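Local coordinates for protein isoprenyl transferase (PDB 2D2R) that probably condenses isopentenyl diphosphate with an allylic pyrophosphate, as a magnesium-dependent, homodimeric undecaprenyl pyrophosphate synthase, at residues V138-S150 with R197-A209. Residues are numbered along the deposited sequence; the frame is centred on the assembly and turned at random.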
ATOM      1  N   VAL A 138     -13.702  -7.102 -10.783  1.00 29.83           N
ATOM      2  CA  VAL A 138     -14.122  -6.688  -9.471  1.00 29.67           C
ATOM      3  C   VAL A 138     -14.257  -5.177  -9.465  1.00 29.53           C
ATOM      4  O   VAL A 138     -13.354  -4.477  -9.949  1.00 29.21           O
ATOM      5  CB  VAL A 138     -13.074  -7.106  -8.389  1.00 29.35           C
ATOM      6  CG1 VAL A 138     -13.624  -6.816  -6.986  1.00 29.92           C
ATOM      7  CG2 VAL A 138     -12.693  -8.597  -8.566  1.00 28.84           C
ATOM      8  N   LEU A 139     -15.404  -4.676  -8.976  1.00 28.82           N
ATOM      9  CA  LEU A 139     -15.567  -3.228  -8.867  1.00 29.05           C
ATOM     10  C   LEU A 139     -15.591  -2.861  -7.392  1.00 28.34           C
ATOM     11  O   LEU A 139     -16.349  -3.431  -6.573  1.00 27.01           O
ATOM     12  CB  LEU A 139     -16.848  -2.687  -9.567  1.00 31.44           C
ATOM     13  CG  LEU A 139     -16.932  -2.744 -11.119  1.00 32.62           C
ATOM     14  CD1 LEU A 139     -18.245  -2.015 -11.603  1.00 34.33           C
ATOM     15  CD2 LEU A 139     -15.728  -2.137 -11.766  1.00 32.63           C
ATOM     16  N   ALA A 140     -14.716  -1.923  -7.052  1.00 27.13           N
ATOM     17  CA  ALA A 140     -14.624  -1.413  -5.702  1.00 28.48           C
ATOM     18  C   ALA A 140     -15.665  -0.308  -5.593  1.00 28.17           C
ATOM     19  O   ALA A 140     -15.525   0.717  -6.229  1.00 29.33           O
ATOM     20  CB  ALA A 140     -13.225  -0.835  -5.465  1.00 28.87           C
ATOM     21  N   LEU A 141     -16.691  -0.538  -4.788  1.00 27.69           N
ATOM     22  CA  LEU A 141     -17.782   0.397  -4.614  1.00 27.46           C
ATOM     23  C   LEU A 141     -17.942   0.821  -3.184  1.00 27.17           C
ATOM     24  O   LEU A 141     -18.149  -0.000  -2.298  1.00 28.80           O
ATOM     25  CB  LEU A 141     -19.078  -0.265  -5.115  1.00 30.40           C
ATOM     26  CG  LEU A 141     -19.008  -0.700  -6.572  1.00 29.96           C
ATOM     27  CD1 LEU A 141     -20.180  -1.686  -6.877  1.00 34.80           C
ATOM     28  CD2 LEU A 141     -19.112   0.536  -7.502  1.00 31.30           C
ATOM     29  N   ASN A 142     -17.879   2.129  -2.946  1.00 26.66           N
ATOM     30  CA  ASN A 142     -17.933   2.659  -1.573  1.00 27.65           C
ATOM     31  C   ASN A 142     -16.849   1.865  -0.826  1.00 26.28           C
ATOM     32  O   ASN A 142     -17.050   1.391   0.283  1.00 24.45           O
ATOM     33  CB  ASN A 142     -19.282   2.401  -0.899  1.00 28.65           C
ATOM     34  CG  ASN A 142     -19.394   3.044   0.428  1.00 28.36           C
ATOM     35  OD1 ASN A 142     -18.790   4.108   0.688  1.00 34.39           O
ATOM     36  ND2 ASN A 142     -20.178   2.428   1.319  1.00 30.86           N
ATOM     37  N   TYR A 143     -15.706   1.759  -1.478  1.00 25.41           N
ATOM     38  CA  TYR A 143     -14.577   0.973  -0.956  1.00 23.86           C
ATOM     39  C   TYR A 143     -13.446   1.743  -0.301  1.00 25.18           C
ATOM     40  O   TYR A 143     -13.006   2.782  -0.807  1.00 20.84           O
ATOM     41  CB  TYR A 143     -13.956   0.160  -2.098  1.00 22.37           C
ATOM     42  CG  TYR A 143     -12.776  -0.678  -1.643  1.00 24.15           C
ATOM     43  CD1 TYR A 143     -12.957  -1.980  -1.139  1.00 23.95           C
ATOM     44  CD2 TYR A 143     -11.489  -0.130  -1.603  1.00 25.19           C
ATOM     45  CE1 TYR A 143     -11.846  -2.719  -0.595  1.00 26.48           C
ATOM     46  CE2 TYR A 143     -10.398  -0.846  -1.064  1.00 24.35           C
ATOM     47  CZ  TYR A 143     -10.564  -2.122  -0.562  1.00 26.23           C
ATOM     48  OH  TYR A 143      -9.447  -2.775  -0.000  1.00 22.50           O
ATOM     49  N   GLY A 144     -12.948   1.180   0.811  1.00 23.82           N
ATOM     50  CA  GLY A 144     -11.804   1.777   1.478  1.00 23.82           C
ATOM     51  C   GLY A 144     -11.079   0.608   2.117  1.00 22.47           C
ATOM     52  O   GLY A 144     -11.731  -0.226   2.712  1.00 23.24           O
ATOM     53  N   SER A 145      -9.755   0.548   2.005  1.00 22.32           N
ATOM     54  CA  SER A 145      -8.991  -0.554   2.588  1.00 21.53           C
ATOM     55  C   SER A 145      -9.046  -0.612   4.091  1.00 20.36           C
ATOM     56  O   SER A 145      -9.244  -1.676   4.670  1.00 20.41           O
ATOM     57  CB  SER A 145      -7.548  -0.438   2.038  1.00 21.24           C
ATOM     58  OG  SER A 145      -6.842  -1.580   2.290  1.00 22.95           O
ATOM     59  N   LYS A 146      -8.868   0.521   4.777  1.00 21.66           N
ATOM     60  CA  LYS A 146      -8.961   0.459   6.210  1.00 21.58           C
ATOM     61  C   LYS A 146     -10.326  -0.017   6.635  1.00 23.88           C
ATOM     62  O   LYS A 146     -10.450  -0.770   7.586  1.00 25.23           O
ATOM     63  CB  LYS A 146      -8.675   1.810   6.851  1.00 22.43           C
ATOM     64  CG  LYS A 146      -7.241   2.163   6.761  1.00 24.74           C
ATOM     65  CD  LYS A 146      -7.001   3.481   7.532  1.00 25.75           C
ATOM     66  CE  LYS A 146      -5.471   3.806   7.538  1.00 28.55           C
ATOM     67  NZ  LYS A 146      -5.234   4.986   8.404  1.00 28.22           N
ATOM     68  N   ASN A 147     -11.371   0.437   5.945  1.00 23.67           N
ATOM     69  CA  ASN A 147     -12.715  -0.021   6.281  1.00 23.06           C
ATOM     70  C   ASN A 147     -12.854  -1.503   5.983  1.00 22.91           C
ATOM     71  O   ASN A 147     -13.426  -2.229   6.768  1.00 26.56           O
ATOM     72  CB  ASN A 147     -13.784   0.773   5.461  1.00 24.51           C
ATOM     73  CG  ASN A 147     -15.206   0.180   5.635  1.00 24.82           C
ATOM     74  OD1 ASN A 147     -15.877   0.439   6.620  1.00 32.25           O
ATOM     75  ND2 ASN A 147     -15.615  -0.622   4.713  1.00 25.22           N
ATOM     76  N   GLU A 148     -12.341  -1.975   4.854  1.00 24.27           N
ATOM     77  CA  GLU A 148     -12.434  -3.407   4.562  1.00 23.84           C
ATOM     78  C   GLU A 148     -11.774  -4.231   5.679  1.00 25.09           C
ATOM     79  O   GLU A 148     -12.311  -5.235   6.131  1.00 21.51           O
ATOM     80  CB  GLU A 148     -11.780  -3.761   3.230  1.00 25.32           C
ATOM     81  CG  GLU A 148     -11.887  -5.261   2.834  1.00 24.96           C
ATOM     82  CD  GLU A 148     -10.995  -5.626   1.631  1.00 26.59           C
ATOM     83  OE1 GLU A 148      -9.998  -4.887   1.338  1.00 24.31           O
ATOM     84  OE2 GLU A 148     -11.289  -6.652   0.986  1.00 26.28           O
ATOM     85  N   LEU A 149     -10.597  -3.803   6.137  1.00 23.94           N
ATOM     86  CA  LEU A 149      -9.923  -4.528   7.199  1.00 24.73           C
ATOM     87  C   LEU A 149     -10.706  -4.468   8.501  1.00 24.84           C
ATOM     88  O   LEU A 149     -10.723  -5.444   9.291  1.00 25.03           O
ATOM     89  CB  LEU A 149      -8.491  -3.989   7.385  1.00 21.08           C
ATOM     90  CG  LEU A 149      -7.569  -4.523   6.267  1.00 24.50           C
ATOM     91  CD1 LEU A 149      -6.323  -3.594   6.069  1.00 23.81           C
ATOM     92  CD2 LEU A 149      -7.132  -5.987   6.635  1.00 21.53           C
ATOM     93  N   SER A 150     -11.355  -3.327   8.748  1.00 27.08           N
ATOM     94  CA  SER A 150     -12.156  -3.160   9.949  1.00 27.66           C
ATOM     95  C   SER A 150     -13.313  -4.133   9.912  1.00 27.81           C
ATOM     96  O   SER A 150     -13.675  -4.682  10.923  1.00 29.25           O
ATOM     97  CB  SER A 150     -12.747  -1.745  10.011  1.00 29.37           C
ATOM     98  OG  SER A 150     -11.703  -0.814  10.201  1.00 34.96           O
ATOM     99  N   ARG A 197       0.027   7.865  -5.170  1.00 26.00           N
ATOM    100  CA  ARG A 197      -0.431   7.565  -3.775  1.00 26.17           C
ATOM    101  C   ARG A 197      -1.295   6.316  -3.917  1.00 25.14           C
ATOM    102  O   ARG A 197      -1.875   6.147  -4.993  1.00 25.17           O
ATOM    103  CB  ARG A 197      -1.364   8.689  -3.267  1.00 28.11           C
ATOM    104  CG  ARG A 197      -0.681   9.990  -2.800  1.00 31.21           C
ATOM    105  CD  ARG A 197      -1.695  10.909  -2.038  1.00 33.39           C
ATOM    106  NE  ARG A 197      -2.834  11.233  -2.877  1.00 34.32           N
ATOM    107  CZ  ARG A 197      -2.787  12.097  -3.888  1.00 37.01           C
ATOM    108  NH1 ARG A 197      -1.656  12.744  -4.169  1.00 37.34           N
ATOM    109  NH2 ARG A 197      -3.859  12.293  -4.643  1.00 35.32           N
ATOM    110  N   LEU A 198      -1.452   5.492  -2.858  1.00 24.33           N
ATOM    111  CA  LEU A 198      -2.287   4.272  -2.978  1.00 24.34           C
ATOM    112  C   LEU A 198      -3.761   4.613  -2.762  1.00 22.71           C
ATOM    113  O   LEU A 198      -4.664   3.873  -3.185  1.00 24.52           O
ATOM    114  CB  LEU A 198      -1.940   3.247  -1.910  1.00 25.21           C
ATOM    115  CG  LEU A 198      -0.471   2.925  -1.944  1.00 25.49           C
ATOM    116  CD1 LEU A 198      -0.104   2.210  -0.605  1.00 27.03           C
ATOM    117  CD2 LEU A 198      -0.211   2.039  -3.126  1.00 26.32           C
ATOM    118  N   SER A 199      -3.979   5.713  -2.059  1.00 21.79           N
ATOM    119  CA  SER A 199      -5.324   6.137  -1.748  1.00 20.97           C
ATOM    120  C   SER A 199      -6.218   5.097  -1.096  1.00 21.98           C
ATOM    121  O   SER A 199      -7.372   4.919  -1.521  1.00 20.81           O
ATOM    122  CB  SER A 199      -5.981   6.696  -3.023  1.00 22.31           C
ATOM    123  OG  SER A 199      -5.410   7.984  -3.258  1.00 23.74           O
ATOM    124  N   ASN A 200      -5.707   4.416  -0.073  1.00 19.09           N
ATOM    125  CA  ASN A 200      -6.527   3.470   0.722  1.00 19.92           C
ATOM    126  C   ASN A 200      -7.218   2.391  -0.141  1.00 18.52           C
ATOM    127  O   ASN A 200      -8.357   2.036   0.078  1.00 21.17           O
ATOM    128  CB  ASN A 200      -7.546   4.332   1.465  1.00 17.97           C
ATOM    129  CG  ASN A 200      -8.211   3.620   2.603  1.00 22.77           C
ATOM    130  OD1 ASN A 200      -7.664   2.711   3.214  1.00 17.00           O
ATOM    131  ND2 ASN A 200      -9.459   4.019   2.879  1.00 23.77           N
ATOM    132  N   PHE A 201      -6.507   1.921  -1.144  1.00 19.63           N
ATOM    133  CA  PHE A 201      -6.997   0.914  -2.063  1.00 20.04           C
ATOM    134  C   PHE A 201      -6.174  -0.361  -2.039  1.00 19.90           C
ATOM    135  O   PHE A 201      -4.961  -0.367  -2.370  1.00 21.19           O
ATOM    136  CB  PHE A 201      -6.989   1.527  -3.471  1.00 20.23           C
ATOM    137  CG  PHE A 201      -7.475   0.606  -4.588  1.00 22.78           C
ATOM    138  CD1 PHE A 201      -8.755   0.070  -4.567  1.00 24.64           C
ATOM    139  CD2 PHE A 201      -6.663   0.336  -5.690  1.00 22.70           C
ATOM    140  CE1 PHE A 201      -9.237  -0.735  -5.662  1.00 24.51           C
ATOM    141  CE2 PHE A 201      -7.118  -0.453  -6.770  1.00 25.37           C
ATOM    142  CZ  PHE A 201      -8.415  -0.982  -6.751  1.00 23.07           C
ATOM    143  N   LEU A 202      -6.831  -1.452  -1.660  1.00 18.22           N
ATOM    144  CA  LEU A 202      -6.227  -2.787  -1.675  1.00 17.66           C
ATOM    145  C   LEU A 202      -4.833  -2.771  -1.039  1.00 18.31           C
ATOM    146  O   LEU A 202      -3.892  -3.329  -1.588  1.00 20.21           O
ATOM    147  CB  LEU A 202      -6.103  -3.283  -3.130  1.00 19.65           C
ATOM    148  CG  LEU A 202      -7.439  -3.449  -3.906  1.00 21.31           C
ATOM    149  CD1 LEU A 202      -7.165  -4.006  -5.353  1.00 20.47           C
ATOM    150  CD2 LEU A 202      -8.297  -4.381  -3.122  1.00 18.92           C
ATOM    151  N   LEU A 203      -4.730  -2.184   0.138  1.00 19.24           N
ATOM    152  CA  LEU A 203      -3.414  -2.075   0.818  1.00 20.29           C
ATOM    153  C   LEU A 203      -2.854  -3.468   1.153  1.00 20.56           C
ATOM    154  O   LEU A 203      -1.715  -3.815   0.834  1.00 22.58           O
ATOM    155  CB  LEU A 203      -3.582  -1.222   2.054  1.00 18.03           C
ATOM    156  CG  LEU A 203      -4.130   0.201   1.811  1.00 23.16           C
ATOM    157  CD1 LEU A 203      -4.405   0.951   3.153  1.00 23.83           C
ATOM    158  CD2 LEU A 203      -3.098   0.980   1.068  1.00 19.92           C
ATOM    159  N   TRP A 204      -3.694  -4.292   1.748  1.00 22.02           N
ATOM    160  CA  TRP A 204      -3.311  -5.634   2.118  1.00 22.34           C
ATOM    161  C   TRP A 204      -3.016  -6.484   0.915  1.00 22.66           C
ATOM    162  O   TRP A 204      -1.989  -7.142   0.881  1.00 19.95           O
ATOM    163  CB  TRP A 204      -4.426  -6.260   2.951  1.00 22.35           C
ATOM    164  CG  TRP A 204      -4.185  -7.704   3.350  1.00 23.74           C
ATOM    165  CD1 TRP A 204      -4.296  -8.841   2.539  1.00 21.38           C
ATOM    166  CD2 TRP A 204      -3.887  -8.179   4.655  1.00 20.22           C
ATOM    167  NE1 TRP A 204      -4.082  -9.967   3.290  1.00 19.23           N
ATOM    168  CE2 TRP A 204      -3.844  -9.590   4.590  1.00 21.32           C
ATOM    169  CE3 TRP A 204      -3.664  -7.546   5.891  1.00 20.55           C
ATOM    170  CZ2 TRP A 204      -3.580 -10.377   5.714  1.00 20.00           C
ATOM    171  CZ3 TRP A 204      -3.408  -8.315   6.989  1.00 19.09           C
ATOM    172  CH2 TRP A 204      -3.369  -9.726   6.902  1.00 22.73           C
ATOM    173  N   GLN A 205      -3.889  -6.439  -0.089  1.00 21.02           N
ATOM    174  CA  GLN A 205      -3.738  -7.289  -1.258  1.00 22.66           C
ATOM    175  C   GLN A 205      -2.619  -6.924  -2.207  1.00 20.21           C
ATOM    176  O   GLN A 205      -2.227  -7.729  -2.991  1.00 20.32           O
ATOM    177  CB  GLN A 205      -5.079  -7.360  -2.057  1.00 20.45           C
ATOM    178  CG  GLN A 205      -6.246  -7.795  -1.127  1.00 20.77           C
ATOM    179  CD  GLN A 205      -6.989  -6.665  -0.368  1.00 21.09           C
ATOM    180  OE1 GLN A 205      -6.429  -5.602  -0.069  1.00 20.76           O
ATOM    181  NE2 GLN A 205      -8.281  -6.938   0.009  1.00 21.94           N
ATOM    182  N   SER A 206      -2.127  -5.696  -2.115  1.00 20.50           N
ATOM    183  CA  SER A 206      -1.070  -5.217  -2.995  1.00 20.45           C
ATOM    184  C   SER A 206       0.271  -5.169  -2.223  1.00 20.80           C
ATOM    185  O   SER A 206       1.162  -4.479  -2.664  1.00 20.08           O
ATOM    186  CB  SER A 206      -1.447  -3.793  -3.487  1.00 23.20           C
ATOM    187  OG  SER A 206      -2.784  -3.764  -4.048  1.00 24.64           O
ATOM    188  N   SER A 207       0.418  -5.906  -1.121  1.00 19.07           N
ATOM    189  CA  SER A 207       1.659  -5.809  -0.331  1.00 20.26           C
ATOM    190  C   SER A 207       2.927  -6.070  -1.148  1.00 22.65           C
ATOM    191  O   SER A 207       4.025  -5.572  -0.807  1.00 23.12           O
ATOM    192  CB  SER A 207       1.626  -6.782   0.857  1.00 20.39           C
ATOM    193  OG  SER A 207       1.516  -8.112   0.354  1.00 25.74           O
ATOM    194  N   TYR A 208       2.785  -6.857  -2.209  1.00 22.81           N
ATOM    195  CA  TYR A 208       3.949  -7.140  -3.058  1.00 23.74           C
ATOM    196  C   TYR A 208       3.740  -6.872  -4.531  1.00 23.75           C
ATOM    197  O   TYR A 208       4.529  -7.287  -5.414  1.00 23.72           O
ATOM    198  CB  TYR A 208       4.456  -8.572  -2.823  1.00 24.57           C
ATOM    199  CG  TYR A 208       5.176  -8.763  -1.473  1.00 27.54           C
ATOM    200  CD1 TYR A 208       6.533  -8.415  -1.301  1.00 30.74           C
ATOM    201  CD2 TYR A 208       4.498  -9.327  -0.385  1.00 30.47           C
ATOM    202  CE1 TYR A 208       7.190  -8.628  -0.054  1.00 30.97           C
ATOM    203  CE2 TYR A 208       5.144  -9.544   0.839  1.00 32.06           C
ATOM    204  CZ  TYR A 208       6.472  -9.188   0.988  1.00 32.99           C
ATOM    205  OH  TYR A 208       7.040  -9.384   2.244  1.00 37.52           O
ATOM    206  N   ALA A 209       2.724  -6.102  -4.808  1.00 22.51           N
ATOM    207  CA  ALA A 209       2.450  -5.757  -6.199  1.00 22.62           C
ATOM    208  C   ALA A 209       3.473  -4.801  -6.789  1.00 22.78           C
ATOM    209  O   ALA A 209       4.042  -3.928  -6.097  1.00 21.59           O
ATOM    210  CB  ALA A 209       1.086  -5.099  -6.310  1.00 21.56           C
TER
HETATM  211  O   HOH W   1     -11.428   3.038   4.907  1.00 25.48           O
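Asn-200 meets the first turn of helix 145-158 with two oxygens. Its backbone O takes the N-H of Ser-145 at 2.8 Å, with the donor lying above the carbonyl plane. Its side chain, with CG anti to the backbone N (chi1 -164°), brings OD1 to 2.9 Å from Lys-146 N, the donor lying only slightly off the carbonyl plane. The other end of that amide is tied down as well: a water accepts from both Asn-200 ND2 and Asn-147 N, so OD1 binds the helix start directly and ND2 does so through water.

Ser-145 answers in the opposite direction. Its OG accepts the N-H of Leu-203 at 3.1 Å, and Leu-203 CG presses tightly on Ser-145 CB.

The Tyr-143 side chain crosses that of Phe-201 at about a right angle, its CD2 and CE2 both 4.0 Å from Phe-201 CD1, while Ala-140 CB touches the edge of the phenylalanine ring. The tyrosine hydroxyl donates to Glu-148 OE1 at 2.6 Å; Gln-205 NE2 reaches the same oxygen from the opposite face of the carboxylate, on its syn side and nearly straight (171°). A bend at chi2 (88°) brings the glutamine amide there, and NE2 also bonds Thr-180. Two donors thus grip OE1, and a weak bond from Asp-179 N to OE2 probably helps to hold the carboxylate's rotation.

Farther along the helix, Leu-149 CD2 packs against Trp-204 CE3; this indole also makes a cation-pi contact with Lys-146 of the second subunit. The contact joins a strand-turn-helix unit of the parallel sheet to the loop before strand 210-213, which carries the probable substrate-binding residues Arg-197 to Ser-199 of the cis-prenyltransferase fold.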